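Local coordinates for protein dephospho-CoA kinase (Aquifex aeolicus, PDB 2IF2) that probably catalyses the ATP-dependent phosphorylation of the 3'-hydroxyl of dephospho-CoA, the last step in making coenzyme A, at residues A[2-8]-A[124-130]; A[26-32]-A[107-113]. All coordinates share one frame; numbering follows the deposited sequence.

Contact 1 of 2, residues A[2-8]-A[124-130]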
ATOM      1  N   LYS A   2     -14.016 -10.157   7.728  1.00 98.20           N
ATOM      2  CA  LYS A   2     -13.439  -8.986   8.362  1.00 95.39           C
ATOM      3  C   LYS A   2     -12.324  -8.327   7.549  1.00 93.13           C
ATOM      4  O   LYS A   2     -11.241  -8.893   7.393  1.00 93.20           O
ATOM      5  CB  LYS A   2     -12.928  -9.366   9.762  1.00 95.88           C
ATOM      6  CG  LYS A   2     -12.113 -10.662   9.817  1.00 95.37           C
ATOM      7  CD  LYS A   2     -11.665 -11.009  11.243  1.00 94.09           C
ATOM      8  CE  LYS A   2     -12.841 -11.311  12.167  1.00 92.59           C
ATOM      9  NZ  LYS A   2     -12.402 -11.680  13.544  1.00 91.21           N
ATOM     10  N   ARG A   3     -12.598  -7.130   7.031  1.00 90.31           N
ATOM     11  CA  ARG A   3     -11.613  -6.384   6.247  1.00 87.24           C
ATOM     12  C   ARG A   3     -10.464  -5.940   7.141  1.00 84.15           C
ATOM     13  O   ARG A   3     -10.648  -5.146   8.067  1.00 83.10           O
ATOM     14  CB  ARG A   3     -12.251  -5.147   5.598  1.00 88.63           C
ATOM     15  CG  ARG A   3     -12.546  -5.272   4.101  1.00 89.87           C
ATOM     16  CD  ARG A   3     -13.729  -6.190   3.820  1.00 91.10           C
ATOM     17  NE  ARG A   3     -14.119  -6.175   2.414  1.00 91.92           N
ATOM     18  CZ  ARG A   3     -15.225  -6.741   1.937  1.00 93.29           C
ATOM     19  NH1 ARG A   3     -15.501  -6.682   0.641  1.00 94.48           N
ATOM     20  NH2 ARG A   3     -16.063  -7.366   2.755  1.00 93.82           N
ATOM     21  N   ILE A   4      -9.273  -6.452   6.862  1.00 80.34           N
ATOM     22  CA  ILE A   4      -8.112  -6.096   7.659  1.00 76.72           C
ATOM     23  C   ILE A   4      -7.142  -5.253   6.836  1.00 74.24           C
ATOM     24  O   ILE A   4      -7.030  -5.416   5.619  1.00 73.71           O
ATOM     25  CB  ILE A   4      -7.393  -7.357   8.178  1.00 76.03           C
ATOM     26  CG1 ILE A   4      -8.416  -8.312   8.801  1.00 75.91           C
ATOM     27  CG2 ILE A   4      -6.338  -6.972   9.205  1.00 74.61           C
ATOM     28  CD1 ILE A   4      -9.224  -7.712   9.936  1.00 76.08           C
ATOM     29  N   GLY A   5      -6.454  -4.341   7.508  1.00 70.56           N
ATOM     30  CA  GLY A   5      -5.514  -3.487   6.822  1.00 66.44           C
ATOM     31  C   GLY A   5      -4.108  -3.716   7.309  1.00 64.80           C
ATOM     32  O   GLY A   5      -3.849  -3.790   8.508  1.00 64.68           O
ATOM     33  N   LEU A   6      -3.185  -3.828   6.369  1.00 63.63           N
ATOM     34  CA  LEU A   6      -1.800  -4.058   6.722  1.00 62.59           C
ATOM     35  C   LEU A   6      -1.008  -2.871   6.225  1.00 61.86           C
ATOM     36  O   LEU A   6      -0.959  -2.618   5.028  1.00 60.93           O
ATOM     37  CB  LEU A   6      -1.318  -5.328   6.043  1.00 63.09           C
ATOM     38  CG  LEU A   6      -0.147  -6.054   6.676  1.00 62.49           C
ATOM     39  CD1 LEU A   6       0.193  -7.220   5.770  1.00 63.07           C
ATOM     40  CD2 LEU A   6       1.050  -5.133   6.856  1.00 63.02           C
ATOM     41  N   THR A   7      -0.385  -2.140   7.137  1.00 62.43           N
ATOM     42  CA  THR A   7       0.387  -0.976   6.725  1.00 63.06           C
ATOM     43  C   THR A   7       1.804  -0.951   7.297  1.00 63.60           C
ATOM     44  O   THR A   7       2.259  -1.908   7.935  1.00 62.80           O
ATOM     45  CB  THR A   7      -0.317   0.323   7.133  1.00 63.13           C
ATOM     46  OG1 THR A   7       0.300   1.427   6.462  1.00 63.01           O
ATOM     47  CG2 THR A   7      -0.212   0.535   8.641  1.00 62.98           C
ATOM     48  N   GLY A   8       2.493   0.161   7.053  1.00 63.73           N
ATOM     49  CA  GLY A   8       3.852   0.333   7.525  1.00 63.79           C
ATOM     50  C   GLY A   8       4.580   1.313   6.633  1.00 64.58           C
ATOM     51  O   GLY A   8       3.950   2.055   5.879  1.00 63.49           O
ATOM     52  N   TYR A 124     -11.493  -0.012   7.483  1.00101.24           N
ATOM     53  CA  TYR A 124     -11.239  -1.415   7.832  1.00 99.88           C
ATOM     54  C   TYR A 124     -11.287  -1.652   9.344  1.00 98.90           C
ATOM     55  O   TYR A 124     -10.771  -0.851  10.131  1.00 98.54           O
ATOM     56  CB  TYR A 124      -9.865  -1.848   7.301  1.00 99.63           C
ATOM     57  CG  TYR A 124      -9.704  -1.672   5.804  1.00 99.02           C
ATOM     58  CD1 TYR A 124     -10.527  -2.359   4.913  1.00 99.18           C
ATOM     59  CD2 TYR A 124      -8.749  -0.797   5.279  1.00 98.09           C
ATOM     60  CE1 TYR A 124     -10.410  -2.179   3.540  1.00 98.55           C
ATOM     61  CE2 TYR A 124      -8.626  -0.610   3.903  1.00 97.84           C
ATOM     62  CZ  TYR A 124      -9.462  -1.303   3.046  1.00 98.07           C
ATOM     63  OH  TYR A 124      -9.378  -1.107   1.693  1.00 99.69           O
ATOM     64  N   ASP A 125     -11.904  -2.766   9.733  1.00 97.65           N
ATOM     65  CA  ASP A 125     -12.043  -3.155  11.136  1.00 95.76           C
ATOM     66  C   ASP A 125     -10.794  -2.849  11.955  1.00 94.18           C
ATOM     67  O   ASP A 125     -10.707  -1.824  12.637  1.00 93.81           O
ATOM     68  CB  ASP A 125     -12.361  -4.652  11.221  1.00 95.16           C
ATOM     69  CG  ASP A 125     -13.676  -4.995  10.561  1.00 94.68           C
ATOM     70  OD1 ASP A 125     -14.716  -4.543  11.073  1.00 95.71           O
ATOM     71  OD2 ASP A 125     -13.672  -5.697   9.529  1.00 94.10           O
ATOM     72  N   LYS A 126      -9.823  -3.747  11.875  1.00 91.85           N
ATOM     73  CA  LYS A 126      -8.580  -3.586  12.602  1.00 88.82           C
ATOM     74  C   LYS A 126      -7.438  -3.195  11.664  1.00 86.44           C
ATOM     75  O   LYS A 126      -7.527  -3.382  10.443  1.00 85.35           O
ATOM     76  CB  LYS A 126      -8.264  -4.893  13.316  1.00 89.52           C
ATOM     77  CG  LYS A 126      -9.334  -5.317  14.300  1.00 89.70           C
ATOM     78  CD  LYS A 126      -9.274  -4.466  15.556  1.00 90.23           C
ATOM     79  CE  LYS A 126     -10.060  -5.107  16.686  1.00 90.12           C
ATOM     80  NZ  LYS A 126      -9.855  -4.397  17.972  1.00 90.56           N
ATOM     81  N   LEU A 127      -6.373  -2.645  12.244  1.00 83.67           N
ATOM     82  CA  LEU A 127      -5.194  -2.224  11.483  1.00 80.99           C
ATOM     83  C   LEU A 127      -3.938  -2.903  12.011  1.00 79.54           C
ATOM     84  O   LEU A 127      -3.772  -3.101  13.216  1.00 78.12           O
ATOM     85  CB  LEU A 127      -5.014  -0.702  11.544  1.00 80.21           C
ATOM     86  CG  LEU A 127      -3.791  -0.081  10.862  1.00 79.16           C
ATOM     87  CD1 LEU A 127      -3.823  -0.297   9.361  1.00 78.89           C
ATOM     88  CD2 LEU A 127      -3.774   1.398  11.167  1.00 79.63           C
ATOM     89  N   ILE A 128      -3.058  -3.259  11.090  1.00 78.46           N
ATOM     90  CA  ILE A 128      -1.826  -3.926  11.437  1.00 77.90           C
ATOM     91  C   ILE A 128      -0.686  -3.108  10.890  1.00 78.20           C
ATOM     92  O   ILE A 128      -0.689  -2.740   9.718  1.00 77.59           O
ATOM     93  CB  ILE A 128      -1.777  -5.319  10.819  1.00 77.46           C
ATOM     94  CG1 ILE A 128      -3.068  -6.060  11.154  1.00 77.62           C
ATOM     95  CG2 ILE A 128      -0.553  -6.074  11.321  1.00 76.70           C
ATOM     96  CD1 ILE A 128      -3.144  -7.464  10.610  1.00 78.08           C
ATOM     97  N   VAL A 129       0.284  -2.816  11.743  1.00 78.97           N
ATOM     98  CA  VAL A 129       1.428  -2.032  11.325  1.00 80.61           C
ATOM     99  C   VAL A 129       2.724  -2.751  11.666  1.00 81.67           C
ATOM    100  O   VAL A 129       2.850  -3.356  12.732  1.00 81.46           O
ATOM    101  CB  VAL A 129       1.411  -0.651  11.991  1.00 80.78           C
ATOM    102  CG1 VAL A 129       1.345  -0.810  13.497  1.00 81.90           C
ATOM    103  CG2 VAL A 129       2.640   0.143  11.577  1.00 81.04           C
ATOM    104  N   VAL A 130       3.677  -2.682  10.743  1.00 83.18           N
ATOM    105  CA  VAL A 130       4.973  -3.326  10.899  1.00 85.07           C
ATOM    106  C   VAL A 130       6.045  -2.291  11.246  1.00 86.56           C
ATOM    107  O   VAL A 130       6.372  -1.428  10.437  1.00 86.07           O
ATOM    108  CB  VAL A 130       5.346  -4.096   9.597  1.00 84.86           C
ATOM    109  CG1 VAL A 130       5.176  -3.191   8.395  1.00 86.34           C
ATOM    110  CG2 VAL A 130       6.763  -4.622   9.673  1.00 85.31           C
TER
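Ile-128 and Ile-4 meet across two parallel strands through branches that their torsions set at a slant to each other. CG1 of Ile-128 stands beside its backbone N (chi1 -51°), and the chain runs straight on to bring CD1 to rest across CG2 of Ile-4, 3.5 Å away, the branch that points away from the backbone N of that residue. On the opposite face, Thr-7 has its hydroxyl anti to N (chi1 -167°), which leaves CG2 to do the packing: it lies 3.8 Å from Leu-127 CD1 and 3.9 Å from Val-129 CB. Between these two layers the backbones are joined in parallel register. Gly-5 N donates to Lys-126 O at 3.3 Å, and Gly-5 O in turn receives Ile-128 N at 2.8 Å. Ile-128 O then takes Thr-7 N at 2.7 Å in a nearly straight bond (175° at the hydrogen), and Val-130 N closes the series on Thr-7 O. At the N-terminal end of the pair, CB of Arg-3 abuts the edge of the Tyr-124 ring, 3.3 Å from CD1, while the guanidinium leads away from segment 124-130. Leu-6 reaches helix 14-23 at Val-17, and Val-130 touches Lys-14 there. The backbone angles of Gly-8 suit glycine, as expected where the strand turns into a P-loop. The chemistry is thus that of a buried central strand pair: four backbone bonds satisfy the polar atoms that use them, mostly apolar groups lie on both faces, and strand 3-8 is bonded to 126-130 up to the point where it leads into the predicted ATP-binding loop.

Contact 2 of 2, residues A[26-32]-A[107-113]; sequences AYVLDAD and LFILEAS
Tyr-27 N makes the shortest sound bond across this pair, to Leu-107 O at 2.6 Å and almost straight. It begins a parallel series in which Ile-109 uses both its N and its O on the neighbouring strand: the N donates to Tyr-27 O, coming from above the carbonyl plane, and the O accepts Leu-29 N at 2.9 Å. Glu-111 repeats the pattern, its N on Leu-29 O and its O receiving Ala-31 N at 2.8 Å, so the pairing continues into the first residue of helix 31-36. On one face the rings of Tyr-27 and Phe-108 lie side by side, nearly parallel but slid apart, with centroids 5.9 Å apart and planes at 17°; the Leu-29 methyl CD2 sits at the Phe-108 edge, 4.2 Å from CZ. Ile-95 and Ile-98 of helix 95-101 pack on this face. On the other, Val-28 and Ile-109 run alongside each other beneath Ala-18 and Phe-21 of helix 14-23. Further along it, Glu-111 has CG lodged between its backbone N and carbonyl carbon (chi1 59°), from where the extended chain carries OE1 to 3.2 Å from Asp-30 OD2, two acceptors with carboxylate planes 50° apart. Asp-30 is the N-cap, with OD1 taking Lys-33 N. The Asp-32 carboxylate comes up against the Ala-112 carbonyl, too closely in the model for the detail to be trusted, and its OD2 lies 3.5 Å from Ser-113 OG. In place of Asp-32, an alanine removes the carboxylate and would probably leave the Ala-112 carbonyl and the Ser-113 hydroxyl without that neighbour, opening a gap beside them. Asp-30 and Glu-111 thus bring like charges together, and Lys-14, touching Glu-111, probably eases their repulsion.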
ATOM      1  N   ALA A  26      -4.623 -16.385   4.706  1.00 45.22           N
ATOM      2  CA  ALA A  26      -5.187 -15.070   4.485  1.00 45.91           C
ATOM      3  C   ALA A  26      -5.080 -14.664   3.022  1.00 45.99           C
ATOM      4  O   ALA A  26      -4.238 -15.179   2.287  1.00 45.01           O
ATOM      5  CB  ALA A  26      -4.470 -14.048   5.371  1.00 46.82           C
ATOM      6  N   TYR A  27      -5.950 -13.741   2.613  1.00 47.67           N
ATOM      7  CA  TYR A  27      -5.969 -13.210   1.252  1.00 49.04           C
ATOM      8  C   TYR A  27      -5.490 -11.768   1.319  1.00 50.23           C
ATOM      9  O   TYR A  27      -6.282 -10.859   1.555  1.00 50.11           O
ATOM     10  CB  TYR A  27      -7.382 -13.231   0.667  1.00 47.81           C
ATOM     11  CG  TYR A  27      -7.433 -12.827  -0.795  1.00 48.64           C
ATOM     12  CD1 TYR A  27      -7.269 -11.497  -1.191  1.00 48.38           C
ATOM     13  CD2 TYR A  27      -7.601 -13.787  -1.792  1.00 49.63           C
ATOM     14  CE1 TYR A  27      -7.266 -11.135  -2.555  1.00 47.93           C
ATOM     15  CE2 TYR A  27      -7.599 -13.436  -3.156  1.00 48.50           C
ATOM     16  CZ  TYR A  27      -7.431 -12.112  -3.529  1.00 47.46           C
ATOM     17  OH  TYR A  27      -7.422 -11.786  -4.867  1.00 43.34           O
ATOM     18  N   VAL A  28      -4.192 -11.567   1.108  1.00 51.35           N
ATOM     19  CA  VAL A  28      -3.610 -10.238   1.152  1.00 52.26           C
ATOM     20  C   VAL A  28      -3.520  -9.640  -0.239  1.00 53.12           C
ATOM     21  O   VAL A  28      -2.944 -10.258  -1.134  1.00 53.08           O
ATOM     22  CB  VAL A  28      -2.196 -10.266   1.727  1.00 52.99           C
ATOM     23  CG1 VAL A  28      -1.747  -8.853   2.051  1.00 54.22           C
ATOM     24  CG2 VAL A  28      -2.147 -11.154   2.954  1.00 53.66           C
ATOM     25  N   LEU A  29      -4.097  -8.444  -0.400  1.00 54.10           N
ATOM     26  CA  LEU A  29      -4.104  -7.695  -1.668  1.00 55.02           C
ATOM     27  C   LEU A  29      -3.300  -6.402  -1.554  1.00 57.33           C
ATOM     28  O   LEU A  29      -3.699  -5.460  -0.850  1.00 58.17           O
ATOM     29  CB  LEU A  29      -5.540  -7.340  -2.104  1.00 51.86           C
ATOM     30  CG  LEU A  29      -5.771  -6.255  -3.177  1.00 48.41           C
ATOM     31  CD1 LEU A  29      -5.103  -6.636  -4.482  1.00 46.66           C
ATOM     32  CD2 LEU A  29      -7.259  -6.071  -3.390  1.00 44.69           C
ATOM     33  N   ASP A  30      -2.173  -6.374  -2.264  1.00 58.32           N
ATOM     34  CA  ASP A  30      -1.271  -5.223  -2.308  1.00 58.55           C
ATOM     35  C   ASP A  30      -1.968  -4.103  -3.079  1.00 58.25           C
ATOM     36  O   ASP A  30      -2.041  -4.127  -4.309  1.00 57.70           O
ATOM     37  CB  ASP A  30       0.019  -5.612  -3.030  1.00 59.69           C
ATOM     38  CG  ASP A  30       1.066  -4.527  -2.985  1.00 60.23           C
ATOM     39  OD1 ASP A  30       0.717  -3.325  -3.008  1.00 60.48           O
ATOM     40  OD2 ASP A  30       2.258  -4.883  -2.941  1.00 62.13           O
ATOM     41  N   ALA A  31      -2.485  -3.127  -2.345  1.00 57.99           N
ATOM     42  CA  ALA A  31      -3.182  -1.999  -2.944  1.00 57.48           C
ATOM     43  C   ALA A  31      -2.268  -1.180  -3.853  1.00 57.04           C
ATOM     44  O   ALA A  31      -2.609  -0.896  -4.998  1.00 54.76           O
ATOM     45  CB  ALA A  31      -3.754  -1.120  -1.848  1.00 58.13           C
ATOM     46  N   ASP A  32      -1.105  -0.809  -3.330  1.00 58.04           N
ATOM     47  CA  ASP A  32      -0.143  -0.018  -4.079  1.00 60.23           C
ATOM     48  C   ASP A  32       0.236  -0.699  -5.392  1.00 61.08           C
ATOM     49  O   ASP A  32       0.203  -0.076  -6.461  1.00 62.30           O
ATOM     50  CB  ASP A  32       1.112   0.222  -3.235  1.00 61.98           C
ATOM     51  CG  ASP A  32       0.796   0.856  -1.885  1.00 63.23           C
ATOM     52  OD1 ASP A  32       0.062   1.867  -1.849  1.00 62.78           O
ATOM     53  OD2 ASP A  32       1.291   0.350  -0.857  1.00 64.63           O
ATOM     54  N   LEU A 107      -9.814 -14.541   5.531  1.00 71.93           N
ATOM     55  CA  LEU A 107      -9.086 -13.434   6.119  1.00 69.72           C
ATOM     56  C   LEU A 107      -8.573 -12.537   5.004  1.00 69.51           C
ATOM     57  O   LEU A 107      -7.559 -12.825   4.371  1.00 70.09           O
ATOM     58  CB  LEU A 107      -7.940 -13.977   6.976  1.00 67.82           C
ATOM     59  CG  LEU A 107      -7.460 -13.153   8.171  1.00 66.18           C
ATOM     60  CD1 LEU A 107      -6.333 -12.265   7.738  1.00 65.88           C
ATOM     61  CD2 LEU A 107      -8.613 -12.353   8.768  1.00 64.70           C
ATOM     62  N   PHE A 108      -9.304 -11.454   4.758  1.00 68.84           N
ATOM     63  CA  PHE A 108      -8.955 -10.500   3.719  1.00 67.65           C
ATOM     64  C   PHE A 108      -8.168  -9.311   4.271  1.00 67.89           C
ATOM     65  O   PHE A 108      -8.681  -8.522   5.066  1.00 67.81           O
ATOM     66  CB  PHE A 108     -10.230 -10.020   3.024  1.00 65.97           C
ATOM     67  CG  PHE A 108      -9.990  -8.985   1.971  1.00 65.31           C
ATOM     68  CD1 PHE A 108     -10.034  -7.636   2.283  1.00 64.93           C
ATOM     69  CD2 PHE A 108      -9.675  -9.356   0.674  1.00 65.42           C
ATOM     70  CE1 PHE A 108      -9.765  -6.675   1.320  1.00 64.34           C
ATOM     71  CE2 PHE A 108      -9.404  -8.401  -0.297  1.00 64.99           C
ATOM     72  CZ  PHE A 108      -9.448  -7.060   0.029  1.00 64.37           C
ATOM     73  N   ILE A 109      -6.914  -9.198   3.847  1.00 68.11           N
ATOM     74  CA  ILE A 109      -6.050  -8.108   4.278  1.00 69.06           C
ATOM     75  C   ILE A 109      -5.707  -7.236   3.077  1.00 70.64           C
ATOM     76  O   ILE A 109      -5.690  -7.711   1.939  1.00 70.79           O
ATOM     77  CB  ILE A 109      -4.738  -8.636   4.892  1.00 68.20           C
ATOM     78  CG1 ILE A 109      -5.053  -9.527   6.096  1.00 68.16           C
ATOM     79  CG2 ILE A 109      -3.841  -7.465   5.285  1.00 66.16           C
ATOM     80  CD1 ILE A 109      -3.833 -10.184   6.736  1.00 68.05           C
ATOM     81  N   LEU A 110      -5.437  -5.960   3.335  1.00 72.09           N
ATOM     82  CA  LEU A 110      -5.091  -5.019   2.275  1.00 72.34           C
ATOM     83  C   LEU A 110      -3.886  -4.179   2.694  1.00 73.25           C
ATOM     84  O   LEU A 110      -3.953  -3.432   3.663  1.00 73.18           O
ATOM     85  CB  LEU A 110      -6.296  -4.119   1.972  1.00 70.50           C
ATOM     86  CG  LEU A 110      -6.110  -3.023   0.923  1.00 68.94           C
ATOM     87  CD1 LEU A 110      -7.319  -2.955   0.017  1.00 67.67           C
ATOM     88  CD2 LEU A 110      -5.878  -1.702   1.617  1.00 68.15           C
ATOM     89  N   GLU A 111      -2.779  -4.314   1.973  1.00 74.41           N
ATOM     90  CA  GLU A 111      -1.585  -3.552   2.302  1.00 75.79           C
ATOM     91  C   GLU A 111      -1.372  -2.417   1.313  1.00 76.33           C
ATOM     92  O   GLU A 111      -1.281  -2.644   0.107  1.00 76.23           O
ATOM     93  CB  GLU A 111      -0.356  -4.451   2.299  1.00 76.83           C
ATOM     94  CG  GLU A 111      -0.121  -5.116   0.971  1.00 78.34           C
ATOM     95  CD  GLU A 111       1.319  -5.522   0.774  1.00 80.22           C
ATOM     96  OE1 GLU A 111       1.572  -6.328  -0.152  1.00 81.80           O
ATOM     97  OE2 GLU A 111       2.195  -5.032   1.532  1.00 78.71           O
ATOM     98  N   ALA A 112      -1.284  -1.197   1.843  1.00 77.06           N
ATOM     99  CA  ALA A 112      -1.095   0.003   1.039  1.00 77.68           C
ATOM    100  C   ALA A 112      -0.026   0.902   1.639  1.00 78.30           C
ATOM    101  O   ALA A 112       0.442   1.836   0.990  1.00 78.90           O
ATOM    102  CB  ALA A 112      -2.406   0.764   0.931  1.00 77.30           C
ATOM    103  N   SER A 113       0.351   0.623   2.882  1.00 78.66           N
ATOM    104  CA  SER A 113       1.378   1.401   3.569  1.00 80.16           C
ATOM    105  C   SER A 113       0.987   2.866   3.731  1.00 81.93           C
ATOM    106  O   SER A 113       1.750   3.656   4.291  1.00 81.87           O
ATOM    107  CB  SER A 113       2.699   1.339   2.811  1.00 79.12           C
ATOM    108  OG  SER A 113       2.686   2.219   1.713  1.00 76.32           O
TER

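Overall arrangement
Contacts 1 and 2 are neighbouring strand pairs of one parallel sheet, ordered 27-30, 108-111, 3-8, 126-130 and 170-171, and their centres lie about 8 Å apart. Strands 3-8 and 108-111 join them: Ile-4 N to Phe-108 O and Ile-4 O to Leu-110 N, each 2.8 Å, are probable hydrogen bonds. Along the chain, contact 2 is nested within the loop that contact 1 closes. The side chains of Val-130 and Ser-113 come within about 4 and 3 Å of that of Lys-14, a predicted ATP ligand, and a bound sulfate lies about 6 Å from the Val-130 side chain and 5 Å from that of Glu-111, consistent with a P-loop phosphate pocket.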